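Local coordinates for protein LbaCas13a H328A (C2c2) (Lachnospiraceae bacterium NK4A179, PDB 5WLH) that binds pre-crRNA as its guide and acts as an RNA-targeting CRISPR nuclease that cleaves RNA, probably at adenosines, at residues 118-123 / 231-236; 189-195 / 221-226; 511-516 / 1045-1049. One frame throughout, in Å; residues are numbered along the deposited sequence.

In the fold
Interactions 1 and 2 are neighbours, their centres 14 Å apart, in the helical N-terminal part of the chain. The pair 189-195 / 221-226 lies, in sequence, between the two segments of interaction 1. Tyr121 of interaction 1 and Asp224 of interaction 2 join them through a probable hydrogen bond of 2.6 Å between OH and OD1. Arg234 packs on Tyr225, and Arg234 and Arg192 both reach the phosphate of A20 of chain B, so both contacts meet the same nucleotide of the bound pre-crRNA. Interaction 3 lies on the opposite side of the chain's centre, with centres 67 Å from interaction 1 and 64 Å from interaction 2, and its nearest atom is about 9 Å from the RNA.

Interaction 1 of 3, residues 118-123 / 231-236; sequences FEKYAE and YHVRAK. With nucleotides of chain B.
Tyr231 lays one face of its ring over the backbone of Glu119: the CA of Glu119 sits 3.5 Å from the ring centroid and 6° off the normal, a CH-pi contact. The CG of Tyr231 is anti to its carbonyl carbon (chi1 -74°), which lays the ring along helix 115-130 towards Phe118, whose CB is 3.2 Å from the Tyr231 OH. Ala122 CB comes in obliquely at Tyr231 CD2, 3.6 Å away. A Schellman motif then turns the chain at His232, which also occupies the N-cap position of helix 233-244. Val233 faces helix 115-130 as well, its CG1 touching Ala122 CB and lying 3.7 Å from the carboxylate carbon CD of Glu123. Arg234 starts out away from helix 115-130 and takes no part in the contact with 118-123; its NE makes weak hydrogen bonds to both non-bridging oxygens of the A20 phosphate of chain B, OP1 at 3.2 Å and OP2, the straighter one, at 3.4 Å, while its NH1 pairs with Glu228. Lys236 folds back through three bent torsions, bringing NZ to 2.8 Å from Glu123 OE2 in a salt bridge nearly along the C-O axis. The same NZ has a long salt bridge of 3.8 Å to Glu119 OE1 and a weak bond to the Tyr231 carbonyl, which Lys63 also reaches. Lys236 therefore leans to Glu123, and Glu119 has its stronger partner in Lys116, at OE2. The Schellman turn between helices 218-230 and 233-244 thus packs on helix 115-130 through the Tyr231 ring and a salt-bridge network, beside the bound crRNA.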
loop_
_atom_site.group_PDB
_atom_site.type_symbol
_atom_site.label_atom_id
_atom_site.label_comp_id
_atom_site.label_asym_id
_atom_site.label_seq_id
_atom_site.Cartn_x
_atom_site.Cartn_y
_atom_site.Cartn_z
ATOM N N PHE A 118 -45.310 -11.921 15.473
ATOM C CA PHE A 118 -43.981 -12.157 16.033
ATOM C C PHE A 118 -43.023 -11.031 15.659
ATOM O O PHE A 118 -42.238 -10.569 16.497
ATOM C CB PHE A 118 -43.434 -13.498 15.537
ATOM C CG PHE A 118 -44.001 -14.710 16.241
ATOM C CD1 PHE A 118 -44.048 -14.777 17.622
ATOM C CD2 PHE A 118 -44.449 -15.799 15.505
ATOM C CE1 PHE A 118 -44.556 -15.907 18.264
ATOM C CE2 PHE A 118 -44.953 -16.924 16.125
ATOM C CZ PHE A 118 -45.008 -16.979 17.517
ATOM N N GLU A 119 -43.077 -10.563 14.411
ATOM C CA GLU A 119 -42.224 -9.442 14.023
ATOM C C GLU A 119 -42.587 -8.182 14.794
ATOM O O GLU A 119 -41.700 -7.431 15.217
ATOM C CB GLU A 119 -42.314 -9.178 12.521
ATOM C CG GLU A 119 -41.391 -8.045 12.067
ATOM C CD GLU A 119 -41.739 -7.498 10.694
ATOM O OE1 GLU A 119 -40.802 -7.175 9.929
ATOM O OE2 GLU A 119 -42.946 -7.396 10.377
ATOM N N LYS A 120 -43.886 -7.927 14.976
ATOM C CA LYS A 120 -44.316 -6.774 15.757
ATOM C C LYS A 120 -43.873 -6.897 17.210
ATOM O O LYS A 120 -43.459 -5.909 17.827
ATOM C CB LYS A 120 -45.832 -6.619 15.663
ATOM C CG LYS A 120 -46.418 -5.652 16.672
ATOM C CD LYS A 120 -46.231 -4.213 16.234
ATOM C CE LYS A 120 -47.383 -3.356 16.729
ATOM N NZ LYS A 120 -48.696 -4.020 16.484
ATOM N N TYR A 121 -43.966 -8.106 17.777
ATOM C CA TYR A 121 -43.403 -8.376 19.095
ATOM C C TYR A 121 -41.930 -7.990 19.159
ATOM O O TYR A 121 -41.479 -7.345 20.112
ATOM C CB TYR A 121 -43.564 -9.862 19.416
ATOM C CG TYR A 121 -43.012 -10.291 20.753
ATOM C CD1 TYR A 121 -41.669 -10.647 20.907
ATOM C CD2 TYR A 121 -43.843 -10.374 21.859
ATOM C CE1 TYR A 121 -41.178 -11.045 22.136
ATOM C CE2 TYR A 121 -43.365 -10.786 23.082
ATOM C CZ TYR A 121 -42.042 -11.113 23.221
ATOM O OH TYR A 121 -41.605 -11.513 24.457
ATOM N N ALA A 122 -41.158 -8.424 18.164
ATOM C CA ALA A 122 -39.738 -8.101 18.123
ATOM C C ALA A 122 -39.518 -6.595 18.076
ATOM O O ALA A 122 -38.621 -6.070 18.745
ATOM C CB ALA A 122 -39.094 -8.778 16.918
ATOM N N GLU A 123 -40.327 -5.886 17.288
ATOM C CA GLU A 123 -40.225 -4.428 17.228
ATOM C C GLU A 123 -40.473 -3.811 18.596
ATOM O O GLU A 123 -39.694 -2.972 19.070
ATOM C CB GLU A 123 -41.223 -3.868 16.210
ATOM C CG GLU A 123 -41.013 -4.342 14.789
ATOM C CD GLU A 123 -39.969 -3.534 14.060
ATOM O OE1 GLU A 123 -39.550 -2.482 14.597
ATOM O OE2 GLU A 123 -39.577 -3.940 12.947
ATOM N N TYR A 231 -35.594 -10.749 13.266
ATOM C CA TYR A 231 -36.361 -9.815 12.453
ATOM C C TYR A 231 -35.580 -8.551 12.124
ATOM O O TYR A 231 -36.146 -7.632 11.524
ATOM C CB TYR A 231 -37.669 -9.451 13.153
ATOM C CG TYR A 231 -38.688 -10.569 13.102
ATOM C CD1 TYR A 231 -39.294 -10.934 11.898
ATOM C CD2 TYR A 231 -39.036 -11.269 14.253
ATOM C CE1 TYR A 231 -40.222 -11.971 11.849
ATOM C CE2 TYR A 231 -39.959 -12.305 14.210
ATOM C CZ TYR A 231 -40.550 -12.652 13.011
ATOM O OH TYR A 231 -41.471 -13.684 12.981
ATOM N N HIS A 232 -34.303 -8.499 12.502
ATOM C CA HIS A 232 -33.394 -7.388 12.194
ATOM C C HIS A 232 -34.011 -6.028 12.507
ATOM O O HIS A 232 -33.938 -5.089 11.712
ATOM C CB HIS A 232 -32.954 -7.452 10.735
ATOM C CG HIS A 232 -32.327 -8.754 10.361
ATOM N ND1 HIS A 232 -32.988 -9.711 9.620
ATOM C CD2 HIS A 232 -31.103 -9.265 10.632
ATOM C CE1 HIS A 232 -32.196 -10.753 9.447
ATOM N NE2 HIS A 232 -31.047 -10.509 10.053
ATOM N N VAL A 233 -34.600 -5.904 13.698
ATOM C CA VAL A 233 -35.346 -4.683 13.977
ATOM C C VAL A 233 -34.411 -3.482 14.069
ATOM O O VAL A 233 -34.789 -2.369 13.689
ATOM C CB VAL A 233 -36.192 -4.835 15.247
ATOM C CG1 VAL A 233 -37.266 -5.904 15.031
ATOM C CG2 VAL A 233 -35.303 -5.179 16.427
ATOM N N ARG A 234 -33.183 -3.683 14.552
ATOM C CA ARG A 234 -32.229 -2.578 14.626
ATOM C C ARG A 234 -31.833 -2.098 13.233
ATOM O O ARG A 234 -31.958 -0.910 12.916
ATOM C CB ARG A 234 -30.989 -3.004 15.409
ATOM C CG ARG A 234 -31.219 -3.071 16.906
ATOM C CD ARG A 234 -30.105 -3.822 17.608
ATOM N NE ARG A 234 -30.360 -3.846 19.047
ATOM C CZ ARG A 234 -31.291 -4.605 19.619
ATOM N NH1 ARG A 234 -32.044 -5.397 18.867
ATOM N NH2 ARG A 234 -31.477 -4.564 20.937
ATOM N N ALA A 235 -31.357 -3.016 12.389
ATOM C CA ALA A 235 -30.869 -2.627 11.068
ATOM C C ALA A 235 -31.993 -2.076 10.203
ATOM O O ALA A 235 -31.786 -1.111 9.451
ATOM C CB ALA A 235 -30.199 -3.817 10.385
ATOM N N LYS A 236 -33.193 -2.669 10.301
ATOM C CA LYS A 236 -34.321 -2.205 9.495
ATOM C C LYS A 236 -34.680 -0.759 9.781
ATOM O O LYS A 236 -35.187 -0.063 8.895
ATOM C CB LYS A 236 -35.556 -3.078 9.733
ATOM C CG LYS A 236 -35.569 -4.394 8.983
ATOM C CD LYS A 236 -37.006 -4.793 8.627
ATOM C CE LYS A 236 -38.010 -4.267 9.650
ATOM N NZ LYS A 236 -37.887 -4.926 10.979
ATOM P P A B 20 -27.489 -1.725 19.934
ATOM O OP1 A B 20 -28.323 -1.433 18.749
ATOM O OP2 A B 20 -27.859 -2.711 20.978
ATOM O "O5'" A B 20 -26.065 -2.148 19.380
ATOM C "C5'" A B 20 -25.466 -1.443 18.308
ATOM C "C4'" A B 20 -24.035 -1.870 18.130
ATOM O "O4'" A B 20 -23.260 -1.493 19.293
ATOM C "C3'" A B 20 -23.805 -3.359 18.026
ATOM O "O3'" A B 20 -24.128 -3.878 16.758
ATOM C "C2'" A B 20 -22.334 -3.476 18.396
ATOM O "O2'" A B 20 -21.511 -3.030 17.325
ATOM C "C1'" A B 20 -22.248 -2.451 19.523
ATOM N N9 A B 20 -22.508 -3.086 20.830
ATOM C C8 A B 20 -23.688 -3.135 21.535
ATOM N N7 A B 20 -23.595 -3.800 22.663
ATOM C C5 A B 20 -22.266 -4.207 22.702
ATOM C C6 A B 20 -21.523 -4.953 23.629
ATOM N N6 A B 20 -22.015 -5.444 24.761
ATOM N N1 A B 20 -20.230 -5.184 23.356
ATOM C C2 A B 20 -19.712 -4.701 22.220
ATOM N N3 A B 20 -20.311 -3.997 21.265
ATOM C C4 A B 20 -21.594 -3.780 21.575
#

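Interaction 2 of 3, residues 189-195 / 221-226. With nucleotides of chain B.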
loop_
_atom_site.group_PDB
_atom_site.type_symbol
_atom_site.label_atom_id
_atom_site.label_comp_id
_atom_site.label_asym_id
_atom_site.label_seq_id
_atom_site.Cartn_x
_atom_site.Cartn_y
_atom_site.Cartn_z
ATOM N N SER A 189 -23.958 -11.698 16.271
ATOM C CA SER A 189 -24.937 -10.712 16.709
ATOM C C SER A 189 -25.503 -11.033 18.089
ATOM O O SER A 189 -26.103 -10.159 18.722
ATOM C CB SER A 189 -26.077 -10.622 15.689
ATOM O OG SER A 189 -26.603 -11.914 15.431
ATOM N N LEU A 190 -25.330 -12.262 18.564
ATOM C CA LEU A 190 -25.793 -12.662 19.886
ATOM C C LEU A 190 -24.682 -12.636 20.922
ATOM O O LEU A 190 -24.931 -12.978 22.084
ATOM C CB LEU A 190 -26.414 -14.061 19.822
ATOM C CG LEU A 190 -27.596 -14.236 18.865
ATOM C CD1 LEU A 190 -28.012 -15.691 18.805
ATOM C CD2 LEU A 190 -28.767 -13.353 19.273
ATOM N N CYS A 191 -23.466 -12.248 20.527
ATOM C CA CYS A 191 -22.303 -12.242 21.420
ATOM C C CYS A 191 -22.252 -10.925 22.191
ATOM O O CYS A 191 -21.415 -10.047 21.960
ATOM C CB CYS A 191 -21.018 -12.466 20.629
ATOM S SG CYS A 191 -20.575 -14.191 20.372
ATOM N N ARG A 192 -23.196 -10.794 23.114
ATOM C CA ARG A 192 -23.193 -9.737 24.115
ATOM C C ARG A 192 -23.365 -10.414 25.462
ATOM O O ARG A 192 -23.976 -11.479 25.543
ATOM C CB ARG A 192 -24.307 -8.717 23.855
ATOM C CG ARG A 192 -24.142 -8.008 22.520
ATOM C CD ARG A 192 -25.444 -7.933 21.766
ATOM N NE ARG A 192 -26.245 -6.827 22.263
ATOM C CZ ARG A 192 -26.492 -5.709 21.588
ATOM N NH1 ARG A 192 -26.022 -5.531 20.355
ATOM N NH2 ARG A 192 -27.234 -4.779 22.147
ATOM N N GLU A 193 -22.806 -9.805 26.511
ATOM C CA GLU A 193 -22.715 -10.493 27.798
ATOM C C GLU A 193 -24.073 -11.022 28.259
ATOM O O GLU A 193 -24.206 -12.196 28.614
ATOM C CB GLU A 193 -22.121 -9.562 28.850
ATOM C CG GLU A 193 -21.957 -10.213 30.214
ATOM C CD GLU A 193 -22.060 -9.214 31.353
ATOM O OE1 GLU A 193 -23.170 -8.682 31.587
ATOM O OE2 GLU A 193 -21.025 -8.954 32.007
ATOM N N ARG A 194 -25.100 -10.172 28.251
ATOM C CA ARG A 194 -26.371 -10.588 28.841
ATOM C C ARG A 194 -27.083 -11.612 27.965
ATOM O O ARG A 194 -27.805 -12.480 28.479
ATOM C CB ARG A 194 -27.269 -9.375 29.084
ATOM C CG ARG A 194 -26.790 -8.459 30.235
ATOM C CD ARG A 194 -27.852 -7.425 30.577
ATOM N NE ARG A 194 -28.997 -8.046 31.230
ATOM C CZ ARG A 194 -29.074 -8.298 32.535
ATOM N NH1 ARG A 194 -28.073 -7.967 33.348
ATOM N NH2 ARG A 194 -30.157 -8.878 33.026
ATOM N N VAL A 195 -26.884 -11.534 26.650
ATOM C CA VAL A 195 -27.500 -12.503 25.752
ATOM C C VAL A 195 -26.835 -13.854 25.916
ATOM O O VAL A 195 -27.509 -14.893 25.981
ATOM C CB VAL A 195 -27.421 -12.015 24.290
ATOM C CG1 VAL A 195 -28.011 -13.075 23.360
ATOM C CG2 VAL A 195 -28.138 -10.683 24.120
ATOM N N ASP A 221 -33.546 -11.447 28.215
ATOM C CA ASP A 221 -32.144 -11.261 27.864
ATOM C C ASP A 221 -31.702 -12.129 26.699
ATOM O O ASP A 221 -30.797 -11.727 25.954
ATOM C CB ASP A 221 -31.255 -11.541 29.076
ATOM C CG ASP A 221 -31.306 -10.413 30.097
ATOM O OD1 ASP A 221 -31.162 -9.246 29.685
ATOM O OD2 ASP A 221 -31.502 -10.688 31.296
ATOM N N PHE A 222 -32.314 -13.300 26.507
ATOM C CA PHE A 222 -31.965 -14.133 25.365
ATOM C C PHE A 222 -33.096 -14.207 24.344
ATOM O O PHE A 222 -32.934 -13.743 23.211
ATOM C CB PHE A 222 -31.564 -15.551 25.787
ATOM C CG PHE A 222 -31.230 -16.433 24.616
ATOM C CD1 PHE A 222 -30.118 -16.157 23.830
ATOM C CD2 PHE A 222 -32.040 -17.504 24.274
ATOM C CE1 PHE A 222 -29.803 -16.958 22.733
ATOM C CE2 PHE A 222 -31.736 -18.290 23.176
ATOM C CZ PHE A 222 -30.613 -18.019 22.410
ATOM N N ILE A 223 -34.246 -14.771 24.719
ATOM C CA ILE A 223 -35.247 -15.119 23.710
ATOM C C ILE A 223 -35.734 -13.874 22.991
ATOM O O ILE A 223 -35.781 -13.830 21.754
ATOM C CB ILE A 223 -36.421 -15.876 24.352
ATOM C CG1 ILE A 223 -35.939 -17.206 24.926
ATOM C CG2 ILE A 223 -37.511 -16.080 23.313
ATOM C CD1 ILE A 223 -37.056 -18.016 25.605
ATOM N N ASP A 224 -36.119 -12.848 23.757
ATOM C CA ASP A 224 -36.615 -11.620 23.154
ATOM C C ASP A 224 -35.562 -10.996 22.259
ATOM O O ASP A 224 -35.886 -10.448 21.203
ATOM C CB ASP A 224 -37.037 -10.621 24.231
ATOM C CG ASP A 224 -38.355 -10.988 24.907
ATOM O OD1 ASP A 224 -39.048 -11.936 24.470
ATOM O OD2 ASP A 224 -38.680 -10.319 25.902
ATOM N N TYR A 225 -34.297 -11.062 22.672
ATOM C CA TYR A 225 -33.230 -10.526 21.840
ATOM C C TYR A 225 -33.090 -11.316 20.549
ATOM O O TYR A 225 -32.912 -10.729 19.477
ATOM C CB TYR A 225 -31.899 -10.512 22.597
ATOM C CG TYR A 225 -30.878 -9.680 21.860
ATOM C CD1 TYR A 225 -30.800 -8.316 22.070
ATOM C CD2 TYR A 225 -30.033 -10.256 20.916
ATOM C CE1 TYR A 225 -29.900 -7.537 21.369
ATOM C CE2 TYR A 225 -29.119 -9.487 20.215
ATOM C CZ TYR A 225 -29.060 -8.127 20.451
ATOM O OH TYR A 225 -28.159 -7.346 19.766
ATOM N N VAL A 226 -33.143 -12.649 20.637
ATOM C CA VAL A 226 -33.074 -13.476 19.430
ATOM C C VAL A 226 -34.144 -13.058 18.433
ATOM O O VAL A 226 -33.888 -12.962 17.225
ATOM C CB VAL A 226 -33.190 -14.970 19.796
ATOM C CG1 VAL A 226 -33.416 -15.818 18.536
ATOM C CG2 VAL A 226 -31.936 -15.422 20.493
ATOM P P A B 20 -27.489 -1.725 19.934
ATOM O OP1 A B 20 -28.323 -1.433 18.749
ATOM O OP2 A B 20 -27.859 -2.711 20.978
ATOM O "O5'" A B 20 -26.065 -2.148 19.380
ATOM C "C5'" A B 20 -25.466 -1.443 18.308
ATOM C "C4'" A B 20 -24.035 -1.870 18.130
ATOM O "O4'" A B 20 -23.260 -1.493 19.293
ATOM C "C3'" A B 20 -23.805 -3.359 18.026
ATOM O "O3'" A B 20 -24.128 -3.878 16.758
ATOM C "C2'" A B 20 -22.334 -3.476 18.396
ATOM O "O2'" A B 20 -21.511 -3.030 17.325
ATOM C "C1'" A B 20 -22.248 -2.451 19.523
ATOM N N9 A B 20 -22.508 -3.086 20.830
ATOM C C8 A B 20 -23.688 -3.135 21.535
ATOM N N7 A B 20 -23.595 -3.800 22.663
ATOM C C5 A B 20 -22.266 -4.207 22.702
ATOM C C6 A B 20 -21.523 -4.953 23.629
ATOM N N6 A B 20 -22.015 -5.444 24.761
ATOM N N1 A B 20 -20.230 -5.184 23.356
ATOM C C2 A B 20 -19.712 -4.701 22.220
ATOM N N3 A B 20 -20.311 -3.997 21.265
ATOM C C4 A B 20 -21.594 -3.780 21.575
#
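Tyr225 carries the contact from its first side-chain atom outward. Its CB is 4.1 Å from Val195 CG2, and with CG anti to the backbone N (chi1 -167°) the ring swings across to helix 193-206. Val195 CG2 lies over one ring face, 3.7 Å from CG, in a CH-pi contact. Along the ring edge, CD2 meets Leu190 CD2 at 3.7 Å, and CE2 meets the carbonyl O of Ser189 at 3.4 Å, a buried oxygen with no partner in the model. CE1 and CZ lie near Arg192 NE, and the ring ends with OH 2.9 Å from Arg192 NH1, at an angle too poor for a hydrogen bond. The CZ-OH end of the ring lies over one face of the Arg192 guanidinium, near its rim, with the planes 40° apart, while the adenine of A20 of chain B, through N7, lies over the opposite face. Held between the two, the guanidinium directs NH2 to OP2 of the A20 phosphate, at a length so short as to be doubtful, and NH1 pairs with a second RNA phosphate. Where helix 193-206 faces Asp221, one turn before Tyr225, Arg194 grips it side-on, with NE 2.9 Å from OD1 and NH2 2.8 Å from OD2; OD1 is met from 51° out of the carboxylate plane. Asp215 takes the other terminal nitrogen of Arg194, and the backbone N of Asp217 bonds to Asp221 OD2. Val195 CG1 also packs on Phe222 CD1, and Leu190 CD2 on Val226 CG2. Arg192, between Tyr225 and the adenine, makes this part of the crRNA-binding site.

Interaction 3 of 3, residues 511-516 / 1045-1049; sequences RHLSSQ and KLYGE
Helix 486-517 meets segment 1045-1049 with the CA atoms of His512 and Tyr1047 5.8 Å apart. The Tyr1047 ring turns its edge to the face of the His512 ring, a T-shaped pair with centroids 5.3 Å apart and planes at 68°. Phe912 O holds His512 ND1, and a water 2.7 Å from His512 NE2 bridges to the Tyr1047 carbonyl. A second water lies between Ser515 OG and the carbonyls of Lys1045 and Gly1048. Arg511 grips Glu1049 side-on: NE is 2.9 Å from OE2, on its syn lone pair, and NH2 is 3.0 Å from OE1, both oxygens close to the guanidinium plane. A bend at chi2 (56°) turns the arginine to the glutamate. An alanine here would take away the NE and NH2 donors and is likely to leave the Glu1049 carboxylate without its charged mate and freer to turn. At the other end Lys1045 NZ donates to Gln516 OE1 across 2.6 Å, from above the carbonyl plane, and makes a cation-pi contact with Phe985. Gln516 NE2 is taken by Gln565 and Tyr566. Polar and charged groups with directional bonds and two bridging waters, rather than an apolar core, thus join the segments.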
loop_
_atom_site.group_PDB
_atom_site.type_symbol
_atom_site.label_atom_id
_atom_site.label_comp_id
_atom_site.label_asym_id
_atom_site.label_seq_id
_atom_site.Cartn_x
_atom_site.Cartn_y
_atom_site.Cartn_z
ATOM N N ARG A 511 19.879 7.863 -7.339
ATOM C CA ARG A 511 20.829 6.903 -6.789
ATOM C C ARG A 511 21.613 6.206 -7.895
ATOM O O ARG A 511 22.851 6.130 -7.848
ATOM C CB ARG A 511 20.088 5.871 -5.925
ATOM C CG ARG A 511 20.998 4.765 -5.406
ATOM C CD ARG A 511 22.171 5.381 -4.628
ATOM N NE ARG A 511 22.988 4.361 -3.976
ATOM C CZ ARG A 511 23.949 4.640 -3.104
ATOM N NH1 ARG A 511 24.217 5.907 -2.793
ATOM N NH2 ARG A 511 24.638 3.658 -2.543
ATOM N N HIS A 512 20.910 5.670 -8.900
ATOM C CA HIS A 512 21.606 4.937 -9.948
ATOM C C HIS A 512 22.568 5.839 -10.707
ATOM O O HIS A 512 23.719 5.462 -10.950
ATOM C CB HIS A 512 20.608 4.271 -10.883
ATOM C CG HIS A 512 19.763 3.257 -10.183
ATOM N ND1 HIS A 512 18.521 2.870 -10.634
ATOM C CD2 HIS A 512 19.983 2.569 -9.041
ATOM C CE1 HIS A 512 18.013 1.979 -9.801
ATOM N NE2 HIS A 512 18.881 1.780 -8.825
ATOM N N LEU A 513 22.123 7.035 -11.088
ATOM C CA LEU A 513 23.029 7.937 -11.796
ATOM C C LEU A 513 24.216 8.317 -10.922
ATOM O O LEU A 513 25.342 8.454 -11.414
ATOM C CB LEU A 513 22.287 9.192 -12.249
ATOM C CG LEU A 513 23.128 10.270 -12.962
ATOM C CD1 LEU A 513 23.936 9.688 -14.124
ATOM C CD2 LEU A 513 22.218 11.363 -13.456
ATOM N N SER A 514 23.984 8.515 -9.627
ATOM C CA SER A 514 25.075 8.921 -8.744
ATOM C C SER A 514 26.047 7.778 -8.484
ATOM O O SER A 514 27.234 8.020 -8.223
ATOM C CB SER A 514 24.511 9.443 -7.421
ATOM O OG SER A 514 24.383 8.415 -6.463
ATOM N N SER A 515 25.567 6.539 -8.575
ATOM C CA SER A 515 26.267 5.407 -7.963
ATOM C C SER A 515 27.658 5.203 -8.553
ATOM O O SER A 515 28.589 4.811 -7.835
ATOM C CB SER A 515 25.429 4.134 -8.103
ATOM O OG SER A 515 25.324 3.731 -9.449
ATOM N N GLN A 516 27.827 5.460 -9.848
ATOM C CA GLN A 516 29.106 5.272 -10.510
ATOM C C GLN A 516 29.756 6.570 -10.965
ATOM O O GLN A 516 30.871 6.529 -11.490
ATOM C CB GLN A 516 28.948 4.354 -11.719
ATOM C CG GLN A 516 28.664 2.917 -11.394
ATOM C CD GLN A 516 28.820 2.066 -12.623
ATOM O OE1 GLN A 516 29.934 1.713 -13.003
ATOM N NE2 GLN A 516 27.708 1.771 -13.285
ATOM N N LYS A 1045 25.691 -4.283 -11.240
ATOM C CA LYS A 1045 26.642 -3.173 -11.232
ATOM C C LYS A 1045 25.951 -1.841 -11.512
ATOM O O LYS A 1045 26.289 -0.819 -10.909
ATOM C CB LYS A 1045 27.746 -3.434 -12.259
ATOM C CG LYS A 1045 28.581 -2.213 -12.654
ATOM C CD LYS A 1045 29.802 -2.058 -11.765
ATOM C CE LYS A 1045 31.006 -1.484 -12.526
ATOM N NZ LYS A 1045 30.639 -0.716 -13.761
ATOM N N LEU A 1046 24.992 -1.823 -12.432
ATOM C CA LEU A 1046 24.357 -0.554 -12.784
ATOM C C LEU A 1046 23.326 -0.145 -11.744
ATOM O O LEU A 1046 23.227 1.038 -11.389
ATOM C CB LEU A 1046 23.673 -0.656 -14.145
ATOM C CG LEU A 1046 24.543 -0.976 -15.361
ATOM C CD1 LEU A 1046 23.681 -1.091 -16.614
ATOM C CD2 LEU A 1046 25.577 0.103 -15.525
ATOM N N TYR A 1047 22.532 -1.108 -11.269
ATOM C CA TYR A 1047 21.354 -0.814 -10.466
ATOM C C TYR A 1047 21.380 -1.398 -9.061
ATOM O O TYR A 1047 20.603 -0.938 -8.213
ATOM C CB TYR A 1047 20.089 -1.309 -11.195
ATOM C CG TYR A 1047 20.011 -0.853 -12.638
ATOM C CD1 TYR A 1047 19.884 0.507 -12.966
ATOM C CD2 TYR A 1047 20.066 -1.778 -13.680
ATOM C CE1 TYR A 1047 19.809 0.920 -14.283
ATOM C CE2 TYR A 1047 20.001 -1.379 -14.986
ATOM C CZ TYR A 1047 19.881 -0.031 -15.289
ATOM O OH TYR A 1047 19.810 0.353 -16.590
ATOM N N GLY A 1048 22.241 -2.386 -8.787
ATOM C CA GLY A 1048 22.360 -2.957 -7.464
ATOM C C GLY A 1048 23.436 -2.287 -6.629
ATOM O O GLY A 1048 24.086 -1.322 -7.035
ATOM N N GLU A 1049 23.599 -2.810 -5.416
ATOM C CA GLU A 1049 24.471 -2.231 -4.400
ATOM C C GLU A 1049 25.514 -3.276 -4.021
ATOM O O GLU A 1049 25.203 -4.255 -3.332
ATOM C CB GLU A 1049 23.663 -1.769 -3.191
ATOM C CG GLU A 1049 22.555 -0.782 -3.565
ATOM C CD GLU A 1049 23.079 0.634 -3.747
ATOM O OE1 GLU A 1049 24.294 0.856 -3.549
ATOM O OE2 GLU A 1049 22.281 1.536 -4.087
HETATM O O HOH W 1 18.627 0.188 -6.647
HETATM O O HOH W 2 24.950 0.874 -8.883
#